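Local structure of p-nitrophenyl phosphatase (Pho2) (Archaeoglobus fulgidus, 3QGM) at residues 44-49 with 194-199; 121-126 with 171-176. The protein probably hydrolyses phosphate esters as a metal-dependent phosphatase of the haloacid dehalogenase superfamily, and binds calcium. All blocks are in the same frame, centred on the assembly; numbering follows the deposited sequence. Where two conformers were deposited one is given.

Overall arrangement
Contact 1 and contact 2 are both buried, and in each an apolar strand face meets a helix through carbon atoms alone. They share no helix or strand. Contact 1 (44-49 with 194-199) belongs to the six-stranded parallel sheet that carries the calcium site; its centre lies about 8 Å from the centre of the chain. Contact 2 (121-126 with 171-176) belongs to the five-stranded parallel sheet, its centre about 17 Å from the chain centre. Contact 1 buries about twice as much surface, with an alanine close to the sheet and a tight isoleucine pair. Contact 2 rests on a single leucine methyl. Its helix also meets the second subunit, while no other chain touches contact 1.

Contact 1 of 2, residues 44-49 with 194-199; sequences IFVSNN and REALDI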
ATOM      1  N   ILE A  44       9.868  31.650   6.459  1.00 33.34           N
ATOM      2  CA  ILE A  44      10.172  30.619   5.508  1.00 32.28           C
ATOM      3  C   ILE A  44       8.897  29.821   5.288  1.00 31.66           C
ATOM      4  O   ILE A  44       8.219  29.398   6.244  1.00 31.16           O
ATOM      5  CB  ILE A  44      11.353  29.749   5.917  1.00 32.71           C
ATOM      6  CG1 ILE A  44      11.667  28.720   4.813  1.00 33.95           C
ATOM      7  CG2 ILE A  44      11.095  29.024   7.212  1.00 32.09           C
ATOM      8  CD1 ILE A  44      13.124  28.177   4.862  1.00 37.17           C
ATOM      9  N   PHE A  45       8.554  29.661   4.020  1.00 31.09           N
ATOM     10  CA  PHE A  45       7.358  28.921   3.621  1.00 31.35           C
ATOM     11  C   PHE A  45       7.747  27.443   3.466  1.00 30.78           C
ATOM     12  O   PHE A  45       8.743  27.124   2.804  1.00 31.87           O
ATOM     13  CB  PHE A  45       6.811  29.486   2.321  1.00 30.89           C
ATOM     14  CG  PHE A  45       6.376  30.919   2.418  1.00 33.01           C
ATOM     15  CD1 PHE A  45       7.201  31.938   1.963  1.00 37.05           C
ATOM     16  CD2 PHE A  45       5.135  31.261   2.961  1.00 35.98           C
ATOM     17  CE1 PHE A  45       6.819  33.284   2.076  1.00 36.72           C
ATOM     18  CE2 PHE A  45       4.741  32.599   3.067  1.00 37.58           C
ATOM     19  CZ  PHE A  45       5.587  33.610   2.621  1.00 36.97           C
ATOM     20  N   VAL A  46       7.022  26.540   4.117  1.00 30.41           N
ATOM     21  CA  VAL A  46       7.428  25.127   4.118  1.00 29.84           C
ATOM     22  C   VAL A  46       6.269  24.291   3.620  1.00 30.12           C
ATOM     23  O   VAL A  46       5.172  24.413   4.139  1.00 31.11           O
ATOM     24  CB  VAL A  46       7.916  24.647   5.501  1.00 30.60           C
ATOM     25  CG1 VAL A  46       8.170  23.130   5.510  1.00 32.74           C
ATOM     26  CG2 VAL A  46       9.223  25.351   5.926  1.00 31.14           C
ATOM     27  N   SER A  47       6.498  23.455   2.606  1.00 29.11           N
ATOM     28  CA  SER A  47       5.434  22.656   2.021  1.00 28.51           C
ATOM     29  C   SER A  47       5.884  21.239   1.782  1.00 27.53           C
ATOM     30  O   SER A  47       7.014  21.010   1.409  1.00 24.87           O
ATOM     31  CB  SER A  47       5.030  23.221   0.662  1.00 28.98           C
ATOM     32  OG  SER A  47       4.205  22.315  -0.019  1.00 30.64           O
ATOM     33  N   ASN A  48       4.954  20.295   2.005  1.00 26.57           N
ATOM     34  CA  ASN A  48       5.219  18.898   1.784  1.00 26.69           C
ATOM     35  C   ASN A  48       5.002  18.491   0.361  1.00 26.01           C
ATOM     36  O   ASN A  48       5.094  17.310   0.064  1.00 26.70           O
ATOM     37  CB  ASN A  48       4.316  18.049   2.677  1.00 27.88           C
ATOM     38  CG  ASN A  48       4.905  17.832   4.052  1.00 26.57           C
ATOM     39  OD1 ASN A  48       5.937  18.399   4.384  1.00 23.85           O
ATOM     40  ND2 ASN A  48       4.271  16.940   4.839  1.00 24.52           N
ATOM     41  N   ASN A  49       4.682  19.443  -0.510  1.00 26.16           N
ATOM     42  CA  ASN A  49       4.460  19.158  -1.933  1.00 26.37           C
ATOM     43  C   ASN A  49       5.502  18.195  -2.444  1.00 25.29           C
ATOM     44  O   ASN A  49       6.720  18.450  -2.362  1.00 24.56           O
ATOM     45  CB  ASN A  49       4.500  20.443  -2.792  1.00 26.54           C
ATOM     46  CG  ASN A  49       3.930  20.230  -4.183  1.00 30.21           C
ATOM     47  OD1 ASN A  49       4.433  19.426  -4.939  1.00 32.37           O
ATOM     48  ND2 ASN A  49       2.874  20.958  -4.521  1.00 32.54           N
ATOM     49  N   ARG A 194      14.388  21.224  10.769  1.00 34.91           N
ATOM     50  CA  ARG A 194      15.716  21.652  11.131  1.00 36.35           C
ATOM     51  C   ARG A 194      16.369  22.351   9.941  1.00 35.94           C
ATOM     52  O   ARG A 194      17.148  23.290  10.131  1.00 34.59           O
ATOM     53  CB  ARG A 194      16.557  20.486  11.687  1.00 38.10           C
ATOM     54  CG  ARG A 194      15.918  19.955  12.989  1.00 41.65           C
ATOM     55  CD  ARG A 194      16.798  19.046  13.885  1.00 47.94           C
ATOM     56  NE  ARG A 194      16.001  18.524  15.015  1.00 49.71           N
ATOM     57  CZ  ARG A 194      15.591  19.246  16.066  1.00 54.02           C
ATOM     58  NH1 ARG A 194      14.840  18.669  17.004  1.00 54.63           N
ATOM     59  NH2 ARG A 194      15.919  20.547  16.201  1.00 55.20           N
ATOM     60  N   GLU A 195      16.010  21.960   8.717  1.00 34.64           N
ATOM     61  CA  GLU A 195      16.541  22.687   7.568  1.00 34.36           C
ATOM     62  C   GLU A 195      15.998  24.114   7.573  1.00 33.64           C
ATOM     63  O   GLU A 195      16.737  25.053   7.252  1.00 32.97           O
ATOM     64  CB  GLU A 195      16.263  22.001   6.231  1.00 34.24           C
ATOM     65  CG  GLU A 195      16.748  22.783   4.994  1.00 36.09           C
ATOM     66  CD  GLU A 195      18.278  22.870   4.867  1.00 41.30           C
ATOM     67  OE1 GLU A 195      18.997  22.266   5.694  1.00 43.80           O
ATOM     68  OE2 GLU A 195      18.763  23.539   3.934  1.00 41.73           O
ATOM     69  N   ALA A 196      14.724  24.268   7.923  1.00 31.99           N
ATOM     70  CA  ALA A 196      14.082  25.580   7.894  1.00 31.95           C
ATOM     71  C   ALA A 196      14.677  26.524   8.954  1.00 33.04           C
ATOM     72  O   ALA A 196      14.905  27.711   8.680  1.00 33.61           O
ATOM     73  CB  ALA A 196      12.565  25.468   8.074  1.00 29.95           C
ATOM     74  N   LEU A 197      14.907  25.988  10.148  1.00 33.60           N
ATOM     75  CA  LEU A 197      15.642  26.694  11.223  1.00 34.79           C
ATOM     76  C   LEU A 197      17.052  27.189  10.803  1.00 36.80           C
ATOM     77  O   LEU A 197      17.387  28.367  10.976  1.00 36.31           O
ATOM     78  CB  LEU A 197      15.764  25.779  12.429  1.00 34.47           C
ATOM     79  CG  LEU A 197      14.486  25.529  13.209  1.00 32.31           C
ATOM     80  CD1 LEU A 197      14.781  24.725  14.481  1.00 33.51           C
ATOM     81  CD2 LEU A 197      13.839  26.842  13.606  1.00 32.95           C
ATOM     82  N   ASP A 198      17.833  26.278  10.228  1.00 38.24           N
ATOM     83  CA  ASP A 198      19.145  26.562   9.679  1.00 40.31           C
ATOM     84  C   ASP A 198      19.070  27.690   8.641  1.00 40.54           C
ATOM     85  O   ASP A 198      19.859  28.638   8.664  1.00 41.22           O
ATOM     86  CB  ASP A 198      19.711  25.280   9.027  1.00 41.53           C
ATOM     87  CG  ASP A 198      21.238  25.326   8.846  1.00 45.09           C
ATOM     88  OD1 ASP A 198      21.715  26.126   8.030  1.00 46.53           O
ATOM     89  OD2 ASP A 198      21.953  24.540   9.527  1.00 53.65           O
ATOM     90  N   ILE A 199      18.111  27.591   7.723  1.00 40.05           N
ATOM     91  CA  ILE A 199      17.899  28.646   6.732  1.00 39.37           C
ATOM     92  C   ILE A 199      17.565  29.953   7.452  1.00 39.51           C
ATOM     93  O   ILE A 199      18.164  30.971   7.162  1.00 40.14           O
ATOM     94  CB  ILE A 199      16.801  28.255   5.691  1.00 39.00           C
ATOM     95  CG1 ILE A 199      17.354  27.157   4.750  1.00 37.62           C
ATOM     96  CG2 ILE A 199      16.324  29.495   4.879  1.00 38.64           C
ATOM     97  CD1 ILE A 199      16.303  26.491   3.878  1.00 33.48           C
TER
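Ala196 sets its methyl group against the strand between two side chains. Its CB lies 3.9 Å from CG2 of Ile44 and 4.0 Å from CG2 of Val46. Consistent with this small side chain, the CA atoms of Ile44 and Ala196 come within 6.8 Å of each other.

The packing is that of a Rossmann-like HAD core, where helices cover a parallel sheet. Helix 190-200 runs nearly antiparallel to strand 42-47, at 164° between the segment axes. Ile12 and Leu74, from the strands flanking 42-47, also touch Ala196. The side chain of Val46 is about 10 Å from the calcium ion, which is bound by Asp14, Asp16 and Asp212.

One turn after Ala196 comes Ile199. Its CG2 is 3.5 Å from CD1 of Ile44, a tight carbon pair. The same CD1 lies 3.7 Å from CD1 of Ile199, so the end of Ile44 meets both branches. Ile44 lies roughly perpendicular to Ile199. It reaches this far because CG1 is anti to the backbone N (chi1 -177°) and the chain continues extended to CD1.

Contact 2 of 2, residues 121-126 with 171-176; sequences LVVGSN and GALYWM
Leu173 meets Val123 and Leu121 in a small, wholly apolar contact. One methyl group, CD1 of Leu173, does the touching on the helix side. It lies 3.9 Å from CG2 of Val123. The methyl-bearing ends of these two side chains meet head-on, tip to tip. The same CD1 is 4.2 Å from CD2 of Leu121, a looser approach. Leu121 and Val123 are two apart on the strand, so both direct their CB atoms to the same face of the sheet, and Leu173 comes to that face from the helix. Its CG is anti to the carbonyl carbon (chi1 -68°), and CD1 then extends the chain away from the helix backbone (chi2 176°). The backbones stay well apart: the CA atoms of Val123 and Leu173 are 10.0 Å from each other. The contact buries 75 Å² in all.

The contact itself has no polar component. On the helix, the backbone O of Leu173 bonds to Thr177 OG1.

Strand 120-123 is the middle strand of a five-stranded parallel sheet, with 92-95 and 146-149 as its neighbours. This sheet and its helices probably form the cap domain beside the HAD core, as in UmpH-like (NagD-type) relatives. Helix 167-177 covers one face of it here. Tyr147 of strand 146-149 touches all three contact residues. Helix 131-143 also borders the contact, with Ala137 against Leu173 and Cys141 against Leu121. Elsewhere on helix 167-177, Tyr174 and Trp175 meet Trp175 and Tyr174 of the second subunit, with ring planes at about 45°. The helix therefore lies between its own sheet and the neighbouring chain.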
ATOM      1  N   LEU A 121      16.620   4.832  -2.958  1.00 25.01           N
ATOM      2  CA  LEU A 121      15.243   4.807  -3.356  1.00 24.92           C
ATOM      3  C   LEU A 121      14.569   6.061  -2.811  1.00 24.27           C
ATOM      4  O   LEU A 121      14.578   6.292  -1.616  1.00 26.39           O
ATOM      5  CB  LEU A 121      14.559   3.510  -2.806  1.00 25.91           C
ATOM      6  CG  LEU A 121      13.027   3.411  -2.888  1.00 25.83           C
ATOM      7  CD1 LEU A 121      12.538   3.554  -4.364  1.00 24.03           C
ATOM      8  CD2 LEU A 121      12.505   2.063  -2.154  1.00 22.05           C
ATOM      9  N   VAL A 122      13.969   6.851  -3.694  1.00 24.13           N
ATOM     10  CA  VAL A 122      13.317   8.100  -3.363  1.00 24.67           C
ATOM     11  C   VAL A 122      11.823   7.985  -3.703  1.00 24.35           C
ATOM     12  O   VAL A 122      11.436   7.820  -4.847  1.00 23.35           O
ATOM     13  CB  VAL A 122      13.983   9.279  -4.116  1.00 25.46           C
ATOM     14  CG1 VAL A 122      13.415  10.609  -3.685  1.00 22.91           C
ATOM     15  CG2 VAL A 122      15.494   9.242  -3.872  1.00 23.88           C
ATOM     16  N   VAL A 123      10.995   7.968  -2.671  1.00 23.96           N
ATOM     17  CA  VAL A 123       9.588   7.709  -2.854  1.00 23.21           C
ATOM     18  C   VAL A 123       8.891   9.040  -2.768  1.00 22.41           C
ATOM     19  O   VAL A 123       9.021   9.733  -1.799  1.00 24.23           O
ATOM     20  CB  VAL A 123       9.084   6.736  -1.763  1.00 23.14           C
ATOM     21  CG1 VAL A 123       7.596   6.868  -1.605  1.00 23.07           C
ATOM     22  CG2 VAL A 123       9.493   5.278  -2.100  1.00 22.38           C
ATOM     23  N   GLY A 124       8.223   9.431  -3.831  1.00 22.61           N
ATOM     24  CA  GLY A 124       7.326  10.570  -3.841  1.00 22.28           C
ATOM     25  C   GLY A 124       6.049  10.131  -4.581  1.00 23.26           C
ATOM     26  O   GLY A 124       6.073   9.175  -5.368  1.00 20.81           O
ATOM     27  N   SER A 125       4.950  10.835  -4.316  1.00 22.96           N
ATOM     28  CA  SER A 125       3.701  10.578  -4.983  0.60 24.27           C
ATOM     29  C   SER A 125       3.819  10.665  -6.488  1.00 24.99           C
ATOM     30  O   SER A 125       4.618  11.464  -6.996  1.00 26.98           O
ATOM     31  CB  SER A 125       2.653  11.578  -4.536  0.60 24.21           C
ATOM     32  OG  SER A 125       1.398  11.077  -4.887  0.60 24.10           O
ATOM     33  N   ASN A 126       3.028   9.865  -7.191  1.00 24.81           N
ATOM     34  CA  ASN A 126       2.964   9.899  -8.660  1.00 25.07           C
ATOM     35  C   ASN A 126       1.569   9.559  -9.190  1.00 26.22           C
ATOM     36  O   ASN A 126       1.083   8.400  -9.045  1.00 25.32           O
ATOM     37  CB  ASN A 126       3.979   8.899  -9.210  1.00 25.84           C
ATOM     38  CG  ASN A 126       4.323   9.145 -10.649  1.00 25.49           C
ATOM     39  OD1 ASN A 126       3.512   9.669 -11.404  1.00 28.49           O
ATOM     40  ND2 ASN A 126       5.518   8.734 -11.052  1.00 26.52           N
ATOM     41  N   GLY A 171       3.032   2.767   2.445  1.00 20.72           N
ATOM     42  CA  GLY A 171       2.245   1.710   3.008  1.00 23.34           C
ATOM     43  C   GLY A 171       2.341   0.427   2.204  1.00 22.70           C
ATOM     44  O   GLY A 171       2.464  -0.675   2.773  1.00 24.02           O
ATOM     45  N   ALA A 172       2.308   0.561   0.881  1.00 22.43           N
ATOM     46  CA  ALA A 172       2.475  -0.616   0.014  1.00 22.32           C
ATOM     47  C   ALA A 172       3.817  -1.313   0.276  1.00 21.15           C
ATOM     48  O   ALA A 172       3.856  -2.491   0.486  1.00 22.49           O
ATOM     49  CB  ALA A 172       2.332  -0.241  -1.446  1.00 21.59           C
ATOM     50  N   LEU A 173       4.904  -0.554   0.290  1.00 21.25           N
ATOM     51  CA  LEU A 173       6.239  -1.095   0.476  1.00 21.36           C
ATOM     52  C   LEU A 173       6.411  -1.698   1.861  1.00 21.55           C
ATOM     53  O   LEU A 173       6.958  -2.791   1.992  1.00 23.18           O
ATOM     54  CB  LEU A 173       7.277  -0.007   0.229  1.00 21.51           C
ATOM     55  CG  LEU A 173       7.374   0.477  -1.209  1.00 23.27           C
ATOM     56  CD1 LEU A 173       8.374   1.624  -1.274  1.00 25.01           C
ATOM     57  CD2 LEU A 173       7.742  -0.720  -2.157  1.00 24.84           C
ATOM     58  N   TYR A 174       5.874  -1.031   2.877  1.00 21.98           N
ATOM     59  CA  TYR A 174       5.874  -1.534   4.242  1.00 21.52           C
ATOM     60  C   TYR A 174       5.141  -2.877   4.338  1.00 21.58           C
ATOM     61  O   TYR A 174       5.632  -3.843   4.966  1.00 20.55           O
ATOM     62  CB  TYR A 174       5.236  -0.524   5.244  1.00 21.33           C
ATOM     63  CG  TYR A 174       5.025  -1.179   6.596  1.00 25.46           C
ATOM     64  CD1 TYR A 174       6.088  -1.432   7.446  1.00 27.17           C
ATOM     65  CD2 TYR A 174       3.779  -1.658   6.964  1.00 31.34           C
ATOM     66  CE1 TYR A 174       5.887  -2.083   8.689  1.00 28.96           C
ATOM     67  CE2 TYR A 174       3.580  -2.309   8.163  1.00 33.33           C
ATOM     68  CZ  TYR A 174       4.632  -2.525   9.015  1.00 31.37           C
ATOM     69  OH  TYR A 174       4.369  -3.148  10.202  1.00 34.34           O
ATOM     70  N   TRP A 175       3.956  -2.944   3.760  1.00 19.91           N
ATOM     71  CA  TRP A 175       3.216  -4.176   3.870  1.00 21.82           C
ATOM     72  C   TRP A 175       3.900  -5.354   3.207  1.00 22.26           C
ATOM     73  O   TRP A 175       3.892  -6.474   3.751  1.00 23.62           O
ATOM     74  CB  TRP A 175       1.821  -4.000   3.333  1.00 21.08           C
ATOM     75  CG  TRP A 175       0.894  -5.059   3.671  1.00 22.68           C
ATOM     76  CD1 TRP A 175       0.587  -6.146   2.924  1.00 22.68           C
ATOM     77  CD2 TRP A 175       0.033  -5.082   4.796  1.00 24.87           C
ATOM     78  NE1 TRP A 175      -0.396  -6.879   3.548  1.00 25.85           N
ATOM     79  CE2 TRP A 175      -0.769  -6.229   4.687  1.00 24.12           C
ATOM     80  CE3 TRP A 175      -0.163  -4.213   5.880  1.00 27.67           C
ATOM     81  CZ2 TRP A 175      -1.703  -6.591   5.665  1.00 26.45           C
ATOM     82  CZ3 TRP A 175      -1.092  -4.539   6.815  1.00 27.87           C
ATOM     83  CH2 TRP A 175      -1.860  -5.736   6.710  1.00 28.76           C
HETATM   84  N   MSE A 176       4.537  -5.105   2.064  1.00 23.21           N
HETATM   85  CA  MSE A 176       5.129  -6.165   1.286  1.00 22.88           C
HETATM   86  C   MSE A 176       6.502  -6.577   1.826  1.00 24.21           C
HETATM   87  O   MSE A 176       6.880  -7.720   1.691  1.00 23.82           O
HETATM   88  CB  MSE A 176       5.259  -5.719  -0.187  1.00 23.42           C
HETATM   89  CG  MSE A 176       3.883  -5.592  -0.895  1.00 20.89           C
HETATM   90 SE   MSE A 176       4.194  -5.353  -2.784  0.60 22.58          SE
HETATM   91  CE  MSE A 176       4.982  -3.579  -2.760  1.00 17.50           C
TER